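Local atomic coordinates of lactaldehyde dehydrogenase (Escherichia coli, PDB entry 2IMP), a protein that catalyses the irreversible NAD-dependent oxidation of L-lactaldehyde to L-lactate in L-fucose and L-rhamnose degradation, and also oxidises glycolaldehyde. Residues A33-I38 with T181-I186; S84-L89 with A185-K190. All blocks are in the same frame, centred on the assembly; numbering follows the deposited sequence.

Contact 1. Residues A33-I38 with T181-I186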
loop_
_atom_site.group_PDB
_atom_site.type_symbol
_atom_site.label_atom_id
_atom_site.label_comp_id
_atom_site.label_asym_id
_atom_site.label_seq_id
_atom_site.Cartn_x
_atom_site.Cartn_y
_atom_site.Cartn_z
ATOM N N ALA A 33 15.157 46.053 18.743
ATOM C CA ALA A 33 16.044 46.712 17.797
ATOM C C ALA A 33 15.899 46.162 16.358
ATOM O O ALA A 33 15.651 44.969 16.169
ATOM C CB ALA A 33 17.488 46.575 18.255
ATOM N N VAL A 34 16.048 47.041 15.371
ATOM C CA VAL A 34 15.944 46.650 13.971
ATOM C C VAL A 34 17.175 45.860 13.473
ATOM O O VAL A 34 18.272 46.402 13.361
ATOM C CB VAL A 34 15.734 47.886 13.072
ATOM C CG1 VAL A 34 15.606 47.462 11.614
ATOM C CG2 VAL A 34 14.485 48.636 13.516
ATOM N N ILE A 35 16.971 44.582 13.184
ATOM C CA ILE A 35 18.058 43.726 12.739
ATOM C C ILE A 35 18.200 43.602 11.206
ATOM O O ILE A 35 19.257 43.244 10.687
ATOM C CB ILE A 35 17.903 42.333 13.369
ATOM C CG1 ILE A 35 16.591 41.690 12.911
ATOM C CG2 ILE A 35 17.899 42.464 14.890
ATOM C CD1 ILE A 35 16.273 40.376 13.603
ATOM N N SER A 36 17.121 43.914 10.502
ATOM C CA SER A 36 17.118 43.857 9.053
ATOM C C SER A 36 15.858 44.460 8.444
ATOM O O SER A 36 14.913 44.794 9.156
ATOM C CB SER A 36 17.257 42.409 8.570
ATOM O OG SER A 36 16.109 41.647 8.907
ATOM N N ARG A 37 15.869 44.598 7.126
ATOM C CA ARG A 37 14.737 45.133 6.402
ATOM C C ARG A 37 14.426 44.348 5.114
ATOM O O ARG A 37 15.331 43.940 4.385
ATOM C CB ARG A 37 14.975 46.608 6.058
ATOM C CG ARG A 37 14.805 47.564 7.241
ATOM C CD ARG A 37 14.774 49.017 6.779
ATOM N NE ARG A 37 16.109 49.542 6.515
ATOM C CZ ARG A 37 16.901 50.060 7.450
ATOM N NH1 ARG A 37 16.489 50.129 8.709
ATOM N NH2 ARG A 37 18.110 50.503 7.128
ATOM N N ILE A 38 13.143 44.122 4.864
ATOM C CA ILE A 38 12.740 43.412 3.665
ATOM C C ILE A 38 11.782 44.227 2.805
ATOM O O ILE A 38 11.052 45.083 3.306
ATOM C CB ILE A 38 12.056 42.061 3.992
ATOM C CG1 ILE A 38 10.838 42.299 4.883
ATOM C CG2 ILE A 38 13.051 41.118 4.642
ATOM C CD1 ILE A 38 9.956 41.075 5.048
ATOM N N THR A 181 9.909 36.929 10.516
ATOM C CA THR A 181 11.057 36.024 10.525
ATOM C C THR A 181 11.564 35.621 9.110
ATOM O O THR A 181 11.615 34.439 8.768
ATOM C CB THR A 181 10.719 34.732 11.320
ATOM O OG1 THR A 181 9.599 34.070 10.714
ATOM C CG2 THR A 181 10.364 35.064 12.764
ATOM N N PRO A 182 11.957 36.608 8.294
ATOM C CA PRO A 182 12.441 36.340 6.940
ATOM C C PRO A 182 13.951 36.032 6.812
ATOM O O PRO A 182 14.382 35.419 5.832
ATOM C CB PRO A 182 12.078 37.617 6.206
ATOM C CG PRO A 182 12.397 38.656 7.250
ATOM C CD PRO A 182 11.796 38.059 8.514
ATOM N N ASN A 183 14.735 36.464 7.793
ATOM C CA ASN A 183 16.179 36.271 7.742
ATOM C C ASN A 183 16.660 34.835 7.536
ATOM O O ASN A 183 17.523 34.586 6.690
ATOM C CB ASN A 183 16.828 36.880 8.979
ATOM C CG ASN A 183 16.587 38.366 9.063
ATOM O OD1 ASN A 183 16.396 39.018 8.038
ATOM N ND2 ASN A 183 16.600 38.912 10.272
ATOM N N ASN A 184 16.103 33.911 8.309
ATOM C CA ASN A 184 16.462 32.513 8.163
ATOM C C ASN A 184 16.130 32.012 6.742
ATOM O O ASN A 184 16.827 31.159 6.195
ATOM C CB ASN A 184 15.714 31.671 9.199
ATOM C CG ASN A 184 14.216 31.695 8.994
ATOM O OD1 ASN A 184 13.684 30.944 8.158
ATOM N ND2 ASN A 184 13.524 32.543 9.722
ATOM N N ALA A 185 15.070 32.574 6.163
ATOM C CA ALA A 185 14.652 32.210 4.815
ATOM C C ALA A 185 15.622 32.738 3.740
ATOM O O ALA A 185 15.840 32.095 2.712
ATOM C CB ALA A 185 13.253 32.724 4.546
ATOM N N ILE A 186 16.179 33.923 3.984
ATOM C CA ILE A 186 17.159 34.479 3.069
ATOM C C ILE A 186 18.410 33.590 3.064
ATOM O O ILE A 186 18.997 33.325 2.024
ATOM C CB ILE A 186 17.567 35.928 3.473
ATOM C CG1 ILE A 186 16.461 36.908 3.079
ATOM C CG2 ILE A 186 18.891 36.319 2.794
ATOM C CD1 ILE A 186 16.246 37.013 1.585
#

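Contact 2. Residues S84-L89 with A185-K190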
loop_
_atom_site.group_PDB
_atom_site.type_symbol
_atom_site.label_atom_id
_atom_site.label_comp_id
_atom_site.label_asym_id
_atom_site.label_seq_id
_atom_site.Cartn_x
_atom_site.Cartn_y
_atom_site.Cartn_z
ATOM N N SER A 84 25.301 26.893 12.773
ATOM C CA SER A 84 25.403 27.916 13.809
ATOM C C SER A 84 24.965 29.314 13.316
ATOM O O SER A 84 24.304 30.060 14.040
ATOM C CB SER A 84 26.833 27.974 14.361
ATOM O OG SER A 84 27.759 28.315 13.344
ATOM N N GLU A 85 25.336 29.648 12.086
ATOM C CA GLU A 85 24.949 30.928 11.512
ATOM C C GLU A 85 23.410 31.076 11.412
ATOM O O GLU A 85 22.844 32.109 11.781
ATOM C CB GLU A 85 25.557 31.085 10.114
ATOM C CG GLU A 85 25.318 32.443 9.473
ATOM C CD GLU A 85 25.599 32.448 7.973
ATOM O OE1 GLU A 85 26.621 31.862 7.542
ATOM O OE2 GLU A 85 24.795 33.048 7.225
ATOM N N ILE A 86 22.763 30.029 10.899
ATOM C CA ILE A 86 21.314 30.012 10.756
ATOM C C ILE A 86 20.585 29.972 12.124
ATOM O O ILE A 86 19.561 30.630 12.317
ATOM C CB ILE A 86 20.875 28.800 9.887
ATOM C CG1 ILE A 86 21.548 28.892 8.512
ATOM C CG2 ILE A 86 19.360 28.774 9.724
ATOM C CD1 ILE A 86 21.312 27.687 7.632
ATOM N N SER A 87 21.130 29.194 13.058
ATOM C CA SER A 87 20.560 29.106 14.395
ATOM C C SER A 87 20.503 30.491 15.065
ATOM O O SER A 87 19.505 30.851 15.699
ATOM C CB SER A 87 21.394 28.168 15.273
ATOM O OG SER A 87 21.350 26.837 14.793
ATOM N N ALA A 88 21.591 31.246 14.906
ATOM C CA ALA A 88 21.678 32.587 15.461
ATOM C C ALA A 88 20.622 33.519 14.837
ATOM O O ALA A 88 20.022 34.352 15.526
ATOM C CB ALA A 88 23.087 33.156 15.239
ATOM N N LEU A 89 20.409 33.363 13.530
ATOM C CA LEU A 89 19.402 34.156 12.843
ATOM C C LEU A 89 18.015 33.891 13.430
ATOM O O LEU A 89 17.241 34.818 13.679
ATOM C CB LEU A 89 19.393 33.841 11.347
ATOM C CG LEU A 89 20.632 34.258 10.553
ATOM C CD1 LEU A 89 20.526 33.741 9.122
ATOM C CD2 LEU A 89 20.763 35.782 10.579
ATOM N N ALA A 185 15.070 32.574 6.163
ATOM C CA ALA A 185 14.652 32.210 4.815
ATOM C C ALA A 185 15.622 32.738 3.740
ATOM O O ALA A 185 15.840 32.095 2.712
ATOM C CB ALA A 185 13.253 32.724 4.546
ATOM N N ILE A 186 16.179 33.923 3.984
ATOM C CA ILE A 186 17.159 34.479 3.069
ATOM C C ILE A 186 18.410 33.590 3.064
ATOM O O ILE A 186 18.997 33.325 2.024
ATOM C CB ILE A 186 17.567 35.928 3.473
ATOM C CG1 ILE A 186 16.461 36.908 3.079
ATOM C CG2 ILE A 186 18.891 36.319 2.794
ATOM C CD1 ILE A 186 16.246 37.013 1.585
ATOM N N ALA A 187 18.793 33.135 4.253
ATOM C CA ALA A 187 19.934 32.248 4.370
ATOM C C ALA A 187 19.662 30.922 3.613
ATOM O O ALA A 187 20.556 30.347 2.992
ATOM C CB ALA A 187 20.235 31.974 5.839
ATOM N N PHE A 188 18.415 30.463 3.667
ATOM C CA PHE A 188 18.048 29.253 2.941
ATOM C C PHE A 188 18.204 29.473 1.428
ATOM O O PHE A 188 18.718 28.612 0.715
ATOM C CB PHE A 188 16.601 28.844 3.263
ATOM C CG PHE A 188 16.211 27.499 2.695
ATOM C CD1 PHE A 188 15.962 27.342 1.334
ATOM C CD2 PHE A 188 16.095 26.390 3.527
ATOM C CE1 PHE A 188 15.609 26.094 0.809
ATOM C CE2 PHE A 188 15.744 25.141 3.012
ATOM C CZ PHE A 188 15.498 24.995 1.653
ATOM N N ALA A 189 17.759 30.638 0.959
ATOM C CA ALA A 189 17.873 30.980 -0.455
ATOM C C ALA A 189 19.345 31.071 -0.933
ATOM O O ALA A 189 19.675 30.661 -2.049
ATOM C CB ALA A 189 17.147 32.297 -0.738
ATOM N N LYS A 190 20.211 31.618 -0.080
ATOM C CA LYS A 190 21.623 31.717 -0.422
ATOM C C LYS A 190 22.242 30.331 -0.665
ATOM O O LYS A 190 23.068 30.154 -1.562
ATOM C CB LYS A 190 22.396 32.434 0.688
ATOM C CG LYS A 190 22.070 33.912 0.830
ATOM C CD LYS A 190 22.869 34.533 1.978
ATOM C CE LYS A 190 22.604 36.032 2.115
ATOM N NZ LYS A 190 23.438 36.638 3.199
#

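Contact 1. Residues A33-I38 with T181-I186
A classic beta bulge, at which I35 and S36 both face V26 of strand 23-27, presents S36 to N183 in the first turn of helix 183-195. Having two successive residues opposite V26 lets I35 and S36 both turn toward the helix. S36 OG donates a hydrogen bond to N183 OD1 at 2.8 Å; it lies in the carbonyl plane on a lone pair, with a C=O...donor angle of 105°, so the hydroxyl meets the amide oxygen from the side. The serine chi1 of 67° sets OG between its own backbone N and carbonyl carbon, from where it projects at the helix. The amide's other branch lies beside an apolar chain: N183 ND2 is 3.7 Å from I35 CD1. Farther along the strand, I38 CG2 meets the CG corner of the proline ring, 3.6 Å from P182 CG, and I38 CD1 adds a looser contact at 4.1 Å to P182 CG. The backbone N of N183 and of N184 bind the carboxylate of E93, from helix 83-94, and H7 makes a weak hydrogen bond to N183 OD1. An alanine at N183 removes the amide, and the S36 hydroxyl would probably be left without this acceptor, H7 without its weak one, and a gap opened beside I35 CD1. Thus strand 34-39, paired with strands 5-11 and 23-27, meets the start of helix 183-195, with helix 83-94 touching I35 and P182.

Contact 2. Residues S84-L89 with A185-K190
L89 and I86, one helical turn apart on helix 83-94, meet the methyl of A187 on helix 183-195 in different ways. L89 points the end of one branch at it, CD1 coming to 3.7 Å from A187 CB while CD2 turns away. Its chi1 of -67° places CG beside the backbone N, and from there the CD1 branch extends to the alanine. I86 passes alongside with CG1, 4.3 Å from A187 CB, and carries its CD1 beyond, so the methyl is met by two branched chains of unequal closeness. The small side chain is consistent with the close approach of the backbones: I86 and A187 have their CA atoms 6.9 Å apart, the shortest separation between the two segments. No hydrogen bond crosses the interface, and its buried area is a modest 111 Å², consistent with apolar packing concentrated on one methyl. Toward the more exposed margin, E85 OE2 and K190 NZ stand 5.6 Å apart, opposite charges without direct contact. I86 also packs on F156 of helix 155-168 and V105 of helix 98-116. On helix 183-195, F188 leans on I159 and M163 of helix 155-168, while A185, I186 and A189 lie against L204 of strand 202-204.

In the fold
Both contacts use helix 183-195. Their segments overlap at A185-I186, but the touching residues differ: P182 and N183 in contact 1, A187 in contact 2. The centres lie about 10 Å apart, and L89 CD1 approaches N183 O at 4.0 Å. Each is mostly buried, but contact 2 has charged, exposed residues at its margin. Contact 1, at the helix start, joins it to strand 34-39 by a hydrogen bond and apolar packing, and buries more surface. Contact 2 joins it to helix 83-94 through aliphatic groups alone. Helix 83-94 also reaches contact 1 through E93. Contact 1 is nearer the cofactor site: P182 is about 4 Å from the NAD-binding P177, side chain to side chain, against about 11 Å for A187.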